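PDB 5N3U: phycocyanobilin lyase subunit beta from Nostoc sp. PCC 7120, which associates with the CpcE subunit to form a lyase that is probably required for chromophorylation of the CpcA gene product. Local coordinates for residues V62-L67 and A87-P92; K137-L142 and Q172-R177; I99-T104 and P108-A113; I38-F41 and T47-A50. All blocks are in the same frame, centred on the assembly; numbering follows the deposited sequence.

Interaction 1 (V62-L67 and A87-P92)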
loop_
_atom_site.group_PDB
_atom_site.type_symbol
_atom_site.label_atom_id
_atom_site.label_comp_id
_atom_site.label_asym_id
_atom_site.label_seq_id
_atom_site.Cartn_x
_atom_site.Cartn_y
_atom_site.Cartn_z
ATOM N N VAL B 62 23.070 -18.755 8.440
ATOM C CA VAL B 62 23.278 -19.201 7.086
ATOM C C VAL B 62 22.173 -18.679 6.072
ATOM O O VAL B 62 22.419 -18.561 4.862
ATOM C CB VAL B 62 23.363 -20.767 7.019
ATOM C CG1 VAL B 62 22.035 -21.429 7.410
ATOM C CG2 VAL B 62 23.808 -21.222 5.641
ATOM N N ALA B 63 20.961 -18.513 6.572
ATOM C CA ALA B 63 19.855 -17.970 5.737
ATOM C C ALA B 63 19.906 -16.447 5.546
ATOM O O ALA B 63 19.188 -15.940 4.683
ATOM C CB ALA B 63 18.565 -18.353 6.322
ATOM N N VAL B 64 20.685 -15.721 6.356
ATOM C CA VAL B 64 20.650 -14.264 6.315
ATOM C C VAL B 64 20.947 -13.675 4.920
ATOM O O VAL B 64 20.188 -12.852 4.505
ATOM C CB VAL B 64 21.529 -13.648 7.425
ATOM C CG1 VAL B 64 21.699 -12.157 7.201
ATOM C CG2 VAL B 64 20.886 -13.927 8.705
ATOM N N PRO B 65 21.977 -14.129 4.170
ATOM C CA PRO B 65 22.233 -13.566 2.869
ATOM C C PRO B 65 21.060 -13.641 1.889
ATOM O O PRO B 65 20.776 -12.672 1.143
ATOM C CB PRO B 65 23.405 -14.438 2.335
ATOM C CG PRO B 65 24.179 -14.697 3.552
ATOM C CD PRO B 65 23.103 -14.991 4.593
ATOM N N GLN B 66 20.413 -14.792 1.831
ATOM C CA GLN B 66 19.236 -14.918 0.964
ATOM C C GLN B 66 18.042 -14.148 1.490
ATOM O O GLN B 66 17.308 -13.507 0.701
ATOM C CB GLN B 66 18.903 -16.394 0.756
ATOM C CG GLN B 66 19.828 -17.022 -0.324
ATOM C CD GLN B 66 19.778 -18.510 -0.251
ATOM O OE1 GLN B 66 20.130 -19.075 0.777
ATOM N NE2 GLN B 66 19.301 -19.152 -1.287
ATOM N N LEU B 67 17.814 -14.185 2.785
ATOM C CA LEU B 67 16.774 -13.273 3.315
ATOM C C LEU B 67 17.031 -11.819 2.917
ATOM O O LEU B 67 16.120 -11.142 2.513
ATOM C CB LEU B 67 16.680 -13.344 4.761
ATOM C CG LEU B 67 15.941 -14.562 5.334
ATOM C CD1 LEU B 67 16.337 -14.724 6.775
ATOM C CD2 LEU B 67 14.430 -14.400 5.250
ATOM N N ALA B 87 14.861 -9.894 11.931
ATOM C CA ALA B 87 14.927 -9.332 13.251
ATOM C C ALA B 87 15.097 -10.492 14.282
ATOM O O ALA B 87 15.895 -10.383 15.166
ATOM C CB ALA B 87 13.642 -8.537 13.612
ATOM N N ALA B 88 14.375 -11.584 14.113
ATOM C CA ALA B 88 14.463 -12.721 15.080
ATOM C C ALA B 88 15.811 -13.446 15.004
ATOM O O ALA B 88 16.338 -13.893 16.035
ATOM C CB ALA B 88 13.364 -13.714 14.745
ATOM N N ILE B 89 16.384 -13.566 13.810
ATOM C CA ILE B 89 17.722 -14.132 13.650
ATOM C C ILE B 89 18.745 -13.210 14.296
ATOM O O ILE B 89 19.701 -13.691 14.898
ATOM C CB ILE B 89 18.095 -14.397 12.221
ATOM C CG1 ILE B 89 17.195 -15.466 11.666
ATOM C CG2 ILE B 89 19.558 -14.892 12.117
ATOM C CD1 ILE B 89 17.330 -15.715 10.209
ATOM N N ALA B 90 18.553 -11.891 14.168
ATOM C CA ALA B 90 19.337 -10.873 14.849
ATOM C C ALA B 90 20.821 -10.773 14.404
ATOM O O ALA B 90 21.659 -10.303 15.153
ATOM C CB ALA B 90 19.233 -11.094 16.362
ATOM N N ASP B 91 21.135 -11.243 13.216
ATOM C CA ASP B 91 22.443 -11.090 12.627
ATOM C C ASP B 91 22.555 -9.608 12.251
ATOM O O ASP B 91 21.775 -9.080 11.464
ATOM C CB ASP B 91 22.540 -12.028 11.435
ATOM C CG ASP B 91 23.864 -11.988 10.685
ATOM O OD1 ASP B 91 24.485 -10.942 10.433
ATOM O OD2 ASP B 91 24.257 -13.051 10.160
ATOM N N PRO B 92 23.596 -8.917 12.750
ATOM C CA PRO B 92 23.756 -7.472 12.524
ATOM C C PRO B 92 24.070 -7.094 11.091
ATOM O O PRO B 92 24.005 -5.908 10.754
ATOM C CB PRO B 92 24.924 -7.111 13.503
ATOM C CG PRO B 92 25.707 -8.394 13.571
ATOM C CD PRO B 92 24.690 -9.442 13.608
#

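Interaction 2 (K137-L142 and Q172-R177)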
loop_
_atom_site.group_PDB
_atom_site.type_symbol
_atom_site.label_atom_id
_atom_site.label_comp_id
_atom_site.label_asym_id
_atom_site.label_seq_id
_atom_site.Cartn_x
_atom_site.Cartn_y
_atom_site.Cartn_z
ATOM N N LYS B 137 23.989 3.663 14.734
ATOM C CA LYS B 137 23.163 3.987 13.573
ATOM C C LYS B 137 21.727 3.523 13.832
ATOM O O LYS B 137 20.782 4.146 13.419
ATOM C CB LYS B 137 23.660 3.240 12.326
ATOM C CG LYS B 137 25.052 3.531 11.840
ATOM C CD LYS B 137 25.296 4.990 11.526
ATOM C CE LYS B 137 24.544 5.450 10.247
ATOM N NZ LYS B 137 24.734 6.960 10.317
ATOM N N ALA B 138 21.568 2.385 14.513
ATOM C CA ALA B 138 20.232 1.915 14.850
ATOM C C ALA B 138 19.506 2.912 15.724
ATOM O O ALA B 138 18.375 3.303 15.438
ATOM C CB ALA B 138 20.321 0.573 15.517
ATOM N N LEU B 139 20.223 3.424 16.716
ATOM C CA LEU B 139 19.701 4.436 17.578
ATOM C C LEU B 139 19.276 5.634 16.800
ATOM O O LEU B 139 18.143 6.111 16.982
ATOM C CB LEU B 139 20.770 4.800 18.670
ATOM C CG LEU B 139 20.417 6.002 19.534
ATOM C CD1 LEU B 139 19.139 5.732 20.300
ATOM C CD2 LEU B 139 21.577 6.373 20.489
ATOM N N GLU B 140 20.103 6.129 15.894
ATOM C CA GLU B 140 19.731 7.340 15.118
ATOM C C GLU B 140 18.420 7.113 14.401
ATOM O O GLU B 140 17.577 7.985 14.325
ATOM C CB GLU B 140 20.810 7.735 14.087
ATOM C CG GLU B 140 22.113 8.232 14.704
ATOM C CD GLU B 140 23.401 8.185 13.761
ATOM O OE1 GLU B 140 23.372 7.963 12.480
ATOM O OE2 GLU B 140 24.512 8.307 14.337
ATOM N N THR B 141 18.248 5.923 13.821
ATOM C CA THR B 141 17.018 5.668 13.091
ATOM C C THR B 141 15.856 5.586 14.019
ATOM O O THR B 141 14.777 6.068 13.672
ATOM C CB THR B 141 17.135 4.362 12.272
ATOM O OG1 THR B 141 17.998 4.673 11.191
ATOM C CG2 THR B 141 15.863 4.025 11.534
ATOM N N LEU B 142 16.033 4.912 15.144
ATOM C CA LEU B 142 14.952 4.798 16.095
ATOM C C LEU B 142 14.523 6.132 16.661
ATOM O O LEU B 142 13.333 6.358 16.895
ATOM C CB LEU B 142 15.303 3.866 17.209
ATOM C CG LEU B 142 15.269 2.386 16.866
ATOM C CD1 LEU B 142 15.975 1.597 17.890
ATOM C CD2 LEU B 142 13.861 1.867 16.804
ATOM N N GLN B 172 22.284 7.974 27.264
ATOM C CA GLN B 172 21.922 9.319 27.520
ATOM C C GLN B 172 20.877 9.754 26.524
ATOM O O GLN B 172 19.855 10.323 26.932
ATOM C CB GLN B 172 23.166 10.259 27.503
ATOM C CG GLN B 172 22.830 11.733 27.752
ATOM C CD GLN B 172 22.456 12.545 26.518
ATOM O OE1 GLN B 172 21.432 13.228 26.492
ATOM N NE2 GLN B 172 23.296 12.510 25.519
ATOM N N PRO B 173 21.140 9.534 25.207
ATOM C CA PRO B 173 20.163 10.053 24.265
ATOM C C PRO B 173 18.816 9.348 24.382
ATOM O O PRO B 173 17.841 9.969 24.010
ATOM C CB PRO B 173 20.825 9.815 22.890
ATOM C CG PRO B 173 21.900 8.813 23.152
ATOM C CD PRO B 173 22.374 9.108 24.520
ATOM N N ILE B 174 18.819 8.101 24.832
ATOM C CA ILE B 174 17.598 7.268 24.969
ATOM C C ILE B 174 16.756 7.830 26.121
ATOM O O ILE B 174 15.652 8.354 25.878
ATOM C CB ILE B 174 17.938 5.797 25.166
ATOM C CG1 ILE B 174 18.549 5.180 23.872
ATOM C CG2 ILE B 174 16.680 5.004 25.523
ATOM C CD1 ILE B 174 19.201 3.826 24.047
ATOM N N HIS B 175 17.326 7.840 27.339
ATOM C CA HIS B 175 16.736 8.617 28.509
ATOM C C HIS B 175 16.166 9.925 28.121
ATOM O O HIS B 175 15.021 10.229 28.374
ATOM C CB HIS B 175 17.758 8.836 29.604
ATOM C CG HIS B 175 18.096 7.589 30.338
ATOM N ND1 HIS B 175 19.278 7.419 31.023
ATOM C CD2 HIS B 175 17.411 6.424 30.476
ATOM C CE1 HIS B 175 19.304 6.212 31.566
ATOM N NE2 HIS B 175 18.182 5.589 31.248
ATOM N N THR B 176 16.958 10.694 27.410
ATOM C CA THR B 176 16.570 12.025 27.047
ATOM C C THR B 176 15.384 11.984 26.154
ATOM O O THR B 176 14.450 12.816 26.306
ATOM C CB THR B 176 17.752 12.740 26.388
ATOM O OG1 THR B 176 18.730 13.026 27.396
ATOM C CG2 THR B 176 17.337 14.017 25.665
ATOM N N ARG B 177 15.379 11.004 25.216
ATOM C CA ARG B 177 14.333 11.016 24.243
ATOM C C ARG B 177 13.040 10.579 24.909
ATOM O O ARG B 177 11.975 11.125 24.649
ATOM C CB ARG B 177 14.704 10.119 23.062
ATOM C CG ARG B 177 13.621 10.005 22.043
ATOM C CD ARG B 177 13.253 11.303 21.465
ATOM N NE ARG B 177 12.062 11.208 20.652
ATOM C CZ ARG B 177 11.187 12.181 20.495
ATOM N NH1 ARG B 177 11.350 13.338 21.134
ATOM N NH2 ARG B 177 10.135 12.009 19.721
#

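Interaction 3 (I99-T104 and P108-A113)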
loop_
_atom_site.group_PDB
_atom_site.type_symbol
_atom_site.label_atom_id
_atom_site.label_comp_id
_atom_site.label_asym_id
_atom_site.label_seq_id
_atom_site.Cartn_x
_atom_site.Cartn_y
_atom_site.Cartn_z
ATOM N N ILE B 99 17.081 -0.599 8.652
ATOM C CA ILE B 99 16.982 0.887 8.666
ATOM C C ILE B 99 16.135 1.426 7.540
ATOM O O ILE B 99 15.189 2.246 7.727
ATOM C CB ILE B 99 18.357 1.501 8.594
ATOM C CG1 ILE B 99 19.023 1.336 9.919
ATOM C CG2 ILE B 99 18.269 2.966 8.227
ATOM C CD1 ILE B 99 20.468 1.841 9.895
ATOM N N ASP B 100 16.301 0.837 6.371
ATOM C CA ASP B 100 15.485 1.225 5.267
ATOM C C ASP B 100 14.044 0.966 5.463
ATOM O O ASP B 100 13.213 1.783 5.128
ATOM C CB ASP B 100 15.880 0.416 4.013
ATOM C CG ASP B 100 16.979 1.046 3.303
ATOM O OD1 ASP B 100 17.255 2.223 3.620
ATOM O OD2 ASP B 100 17.617 0.407 2.426
ATOM N N ALA B 101 13.721 -0.202 5.959
ATOM C CA ALA B 101 12.402 -0.583 6.261
ATOM C C ALA B 101 11.768 0.261 7.306
ATOM O O ALA B 101 10.677 0.736 7.124
ATOM C CB ALA B 101 12.388 -2.018 6.746
ATOM N N ALA B 102 12.461 0.518 8.391
ATOM C CA ALA B 102 11.933 1.382 9.418
ATOM C C ALA B 102 11.709 2.811 8.967
ATOM O O ALA B 102 10.718 3.428 9.320
ATOM C CB ALA B 102 12.834 1.357 10.596
ATOM N N ALA B 103 12.651 3.359 8.220
ATOM C CA ALA B 103 12.644 4.773 7.839
ATOM C C ALA B 103 11.835 5.125 6.604
ATOM O O ALA B 103 11.282 6.240 6.541
ATOM C CB ALA B 103 14.101 5.263 7.655
ATOM N N THR B 104 11.781 4.250 5.575
ATOM C CA THR B 104 11.207 4.633 4.304
ATOM C C THR B 104 10.107 3.744 3.773
ATOM O O THR B 104 9.445 4.110 2.808
ATOM C CB THR B 104 12.261 4.806 3.232
ATOM O OG1 THR B 104 12.971 3.573 3.035
ATOM C CG2 THR B 104 13.326 5.918 3.659
ATOM N N PRO B 108 2.975 -0.152 7.760
ATOM C CA PRO B 108 3.203 -0.187 9.177
ATOM C C PRO B 108 3.664 -1.506 9.743
ATOM O O PRO B 108 4.535 -1.491 10.599
ATOM C CB PRO B 108 1.859 0.157 9.788
ATOM C CG PRO B 108 1.178 0.999 8.785
ATOM C CD PRO B 108 1.680 0.438 7.419
ATOM N N SER B 109 3.142 -2.624 9.255
ATOM C CA SER B 109 3.544 -3.905 9.733
ATOM C C SER B 109 5.045 -4.082 9.462
ATOM O O SER B 109 5.783 -4.683 10.302
ATOM C CB SER B 109 2.771 -5.060 8.989
ATOM O OG SER B 109 2.803 -4.905 7.566
ATOM N N VAL B 110 5.520 -3.561 8.322
ATOM C CA VAL B 110 6.950 -3.696 7.988
ATOM C C VAL B 110 7.788 -2.839 8.902
ATOM O O VAL B 110 8.814 -3.289 9.418
ATOM C CB VAL B 110 7.198 -3.327 6.540
ATOM C CG1 VAL B 110 8.712 -3.181 6.258
ATOM C CG2 VAL B 110 6.599 -4.347 5.646
ATOM N N ARG B 111 7.424 -1.579 9.044
ATOM C CA ARG B 111 8.149 -0.648 9.865
ATOM C C ARG B 111 8.252 -1.080 11.343
ATOM O O ARG B 111 9.306 -0.878 11.974
ATOM C CB ARG B 111 7.492 0.743 9.761
ATOM C CG ARG B 111 7.416 1.306 8.339
ATOM C CD ARG B 111 6.828 2.709 8.249
ATOM N NE ARG B 111 7.809 3.614 8.822
ATOM C CZ ARG B 111 7.550 4.826 9.263
ATOM N NH1 ARG B 111 6.329 5.366 9.172
ATOM N NH2 ARG B 111 8.536 5.505 9.784
ATOM N N ARG B 112 7.151 -1.595 11.925
ATOM C CA ARG B 112 7.149 -1.950 13.302
ATOM C C ARG B 112 8.085 -3.098 13.540
ATOM O O ARG B 112 8.779 -3.127 14.578
ATOM C CB ARG B 112 5.762 -2.307 13.831
ATOM C CG ARG B 112 4.783 -1.099 13.822
ATOM C CD ARG B 112 3.447 -1.405 14.441
ATOM N NE ARG B 112 2.781 -2.493 13.744
ATOM C CZ ARG B 112 1.637 -2.375 13.028
ATOM N NH1 ARG B 112 0.982 -1.222 12.927
ATOM N NH2 ARG B 112 1.183 -3.416 12.407
ATOM N N ALA B 113 8.082 -4.061 12.630
ATOM C CA ALA B 113 8.957 -5.243 12.727
ATOM C C ALA B 113 10.422 -4.833 12.688
ATOM O O ALA B 113 11.235 -5.389 13.384
ATOM C CB ALA B 113 8.650 -6.287 11.621
#

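Interaction 4 (I38-F41 and T47-A50)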
loop_
_atom_site.group_PDB
_atom_site.type_symbol
_atom_site.label_atom_id
_atom_site.label_comp_id
_atom_site.label_asym_id
_atom_site.label_seq_id
_atom_site.Cartn_x
_atom_site.Cartn_y
_atom_site.Cartn_z
ATOM N N ILE B 38 11.307 -18.660 1.885
ATOM C CA ILE B 38 11.084 -17.195 1.738
ATOM C C ILE B 38 9.860 -16.974 0.826
ATOM O O ILE B 38 8.987 -16.122 1.110
ATOM C CB ILE B 38 12.362 -16.564 1.199
ATOM C CG1 ILE B 38 13.396 -16.671 2.324
ATOM C CG2 ILE B 38 12.110 -15.108 0.772
ATOM C CD1 ILE B 38 14.748 -16.435 1.765
ATOM N N ALA B 39 9.757 -17.743 -0.241
ATOM C CA ALA B 39 8.672 -17.587 -1.193
ATOM C C ALA B 39 7.301 -17.845 -0.532
ATOM O O ALA B 39 6.336 -17.278 -0.946
ATOM C CB ALA B 39 8.860 -18.517 -2.364
ATOM N N VAL B 40 7.245 -18.657 0.518
ATOM C CA VAL B 40 6.015 -18.914 1.225
ATOM C C VAL B 40 5.404 -17.606 1.759
ATOM O O VAL B 40 4.198 -17.519 1.869
ATOM C CB VAL B 40 6.181 -19.934 2.357
ATOM C CG1 VAL B 40 4.962 -19.992 3.259
ATOM C CG2 VAL B 40 6.463 -21.306 1.739
ATOM N N PHE B 41 6.220 -16.623 2.130
ATOM C CA PHE B 41 5.661 -15.379 2.703
ATOM C C PHE B 41 4.728 -14.659 1.717
ATOM O O PHE B 41 3.859 -13.920 2.100
ATOM C CB PHE B 41 6.772 -14.416 3.056
ATOM C CG PHE B 41 7.801 -14.890 4.027
ATOM C CD1 PHE B 41 7.543 -15.876 5.007
ATOM C CD2 PHE B 41 9.033 -14.284 4.015
ATOM C CE1 PHE B 41 8.510 -16.204 5.935
ATOM C CE2 PHE B 41 10.016 -14.625 4.923
ATOM C CZ PHE B 41 9.770 -15.598 5.890
ATOM N N THR B 47 -0.624 -18.613 9.091
ATOM C CA THR B 47 -0.189 -19.873 9.641
ATOM C C THR B 47 1.019 -20.477 8.877
ATOM O O THR B 47 2.030 -20.747 9.488
ATOM C CB THR B 47 -1.376 -20.876 9.689
ATOM O OG1 THR B 47 -2.475 -20.224 10.336
ATOM C CG2 THR B 47 -1.010 -22.122 10.513
ATOM N N ALA B 48 0.899 -20.659 7.565
ATOM C CA ALA B 48 1.964 -21.172 6.724
ATOM C C ALA B 48 3.215 -20.246 6.778
ATOM O O ALA B 48 4.352 -20.708 6.877
ATOM C CB ALA B 48 1.514 -21.287 5.260
ATOM N N ALA B 49 3.014 -18.950 6.635
ATOM C CA ALA B 49 4.142 -18.016 6.696
ATOM C C ALA B 49 4.839 -18.143 8.035
ATOM O O ALA B 49 6.079 -18.200 8.107
ATOM C CB ALA B 49 3.653 -16.587 6.446
ATOM N N ALA B 50 4.088 -18.193 9.119
ATOM C CA ALA B 50 4.725 -18.259 10.456
ATOM C C ALA B 50 5.547 -19.539 10.633
ATOM O O ALA B 50 6.626 -19.522 11.219
ATOM C CB ALA B 50 3.706 -18.101 11.569
#

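Interaction 1 (V62-L67 and A87-P92)
Val-64 and Leu-67 of the short helix 64-69 meet Ile-89 and Asp-91, which lie on either side of the point where helix 76-89 ends. The apolar part of the contact rests on Ile-89, both of whose branches are used. Its CG1 arm lies anti to the carbonyl carbon (chi1 -65°) and carries CD1 tip to tip against CD1 of Leu-67, at 3.7 Å. Its other branch, CG2, stands 3.8 Å from CG2 of Val-64. Packing of this kind, aliphatic side chains between successive helices, builds the core of a HEAT-repeat array; here helix 64-69 is wedged between helices 76-89 and 34-40, Leu-67 also touching Ile-38. The second kind of contact is aliphatic against a charged side chain. Ala-90, with positive phi (67°), is the first residue to leave the helical conformation, and beyond it CB of Asp-91 lies 3.7 Å from CG2 of Val-64. The Asp-91 side chain crosses the valine at a slant, OD2 being 3.8 Å from the same methyl, and forms a salt bridge with Arg-93, whose side chain touches Val-64 too. An alanine in place of Val-64 would probably open a gap between Ile-89 CG2 and Asp-91 CB and leave the carboxylate less firmly bounded on that flank.

Interaction 2 (K137-L142 and Q172-R177)
Helices 130-145 and 171-184 come nearest within these segments at Leu-139 and Ile-174, whose CA atoms are 8.2 Å apart, a spacing that side chains alone bridge. Leu-139 does so from its helix with both methyls. CG is anti to the backbone N (chi1 172°), which sends the forked end across to the partner helix. There CD2 lies 3.6 Å from CG of Pro-173, the two side chains crossing at about a right angle, and CD1 lies 3.7 Å from CG1 of Ile-174, so the fork is spread over two consecutive residues. Leu-161, Leu-164 and Leu-170 also touch Leu-139 and extend this apolar core. Farther along, Arg-177 adds a polar link, its NE hydrogen-bonding to Ser-146. On helix 130-145 itself, Lys-137 NZ forms a salt bridge of 2.7 Å with OE1 of Glu-140, using the syn lone pair of that oxygen; the ammonium has a second anionic partner in Asp-64 of the neighbouring alpha subunit. Helix 130-145 thus faces the alpha subunit through Lys-137, Glu-140 and Thr-141, and helix 171-184 through Leu-139, the layered helix packing characteristic of an alpha-solenoid of the HEAT type.

Interaction 3 (I99-T104 and P108-A113)
Arg-111 reaches from helix 108-118 to carbonyls toward the C-terminal part of helix 95-104, and its bonds to Ala-102 O are the polar core of the contact. NE and NH2 both donate to this one oxygen, each at 3.0 Å from Ala-102 O, gripping it side-on with the acceptor in the guanidinium plane. The two N-H groups come at the carbonyl differently: NE stands above its plane, 37° out of it, while NH2 lies nearly along the C=O axis. A bend at chi3 (71°) turns the guanidinium to present this edge. The carbonyls in this part of the helix would probably favour the positive charge, and the remaining NH1 makes a salt bridge with Asp-148. A methionine in place of Arg-111 would probably leave Ala-102 O without its two donors and Asp-148 without its cationic mate.

The apolar contact is between CB of Ala-101 and CG1 of Val-110, 3.9 Å apart. Separately, the aliphatic stem of Arg-111 makes van der Waals contact with a carbonyl, its CG being 3.5 Å from Ala-101 O. The alanines on helix 95-104 allow close approach: the CA atoms of Ala-102 and Arg-111 are 4.3 Å apart, and the segment axes come within 7.6 Å.

With only three residues between the segments and 128° between the helix directions, this is a tight helical hairpin. An arginine early in its second helix, bonded back to the first and paired with an aspartate farther along the array, is consistent with the HEAT-repeat motif.

Interaction 4 (I38-F41 and T47-A50)
Ala-49 of helix 46-59 is met by both Phe-41 and Val-40 of segment 38-41, and these three bury most of the contact. The backbones are close, with the CA atoms of Phe-41 and Ala-49 5.0 Å apart, a distance that the small alanine side chain permits. Phe-41 presents the edge of its ring. CE1 lies 3.8 Å from Ala-49 O, which sits near the ring plane, so a weakly positive C-H edge faces the carbonyl oxygen; next to it CD1 is 4.2 Å from CB of Ala-49. The CA–CB bond of Phe-41 points away from helix 46-59, yet CG, anti to the carbonyl carbon (chi1 -59°), brings the ring edge round to Ala-49, with CA of Ile-38 lying over one face, toward its rim.

The CA–CB bond of Val-40 points toward helix 46-59. Its CG1, anti to the backbone N (chi1 169°), is the methyl that touches, resting on the peptide that joins Ala-48 to Ala-49: it is 3.7 Å from Ala-48 O and 4.0 Å from Ala-49 N. The same methyl lies 4.2 Å from CB of Ala-48, at the margin of the contact. The backbone N of Ala-48 is held by Asn-45 OD1, which ties down the first turn of the helix.

Five residues separate the segments, so the contact joins the two helices of a hairpin near their connecting turn. Helix 76-89 packs against this contact: Tyr-81 touches Ala-49 and meets the Phe-41 ring with planes at about 25°, while Ala-78, Ser-82 and Thr-85 also touch Phe-41.

In the fold
From the N terminus the contacts come in the order 4, 1, 3, 2, each closing before the next opens, so none nests or crosses. Interaction 4 closes a five-residue connection between helices 34-40 and 46-59. Interaction 1 spans 19 residues, joining helix 64-69 to the end of helix 76-89, and touches interaction 4 where Leu-67 packs on Ile-38. Interaction 3 closes the three-residue turn between helices 95-104 and 108-118 and touches interaction 1 through Ala-113 and Ala-87. Interaction 2, bridging 29 residues, joins helices 130-145 and 171-184; its Thr-141 packs on Ile-99 and Ala-102 of interaction 3. Interactions 2 and 4 lie on opposite sides of the chain's centre, their centres 33 Å apart.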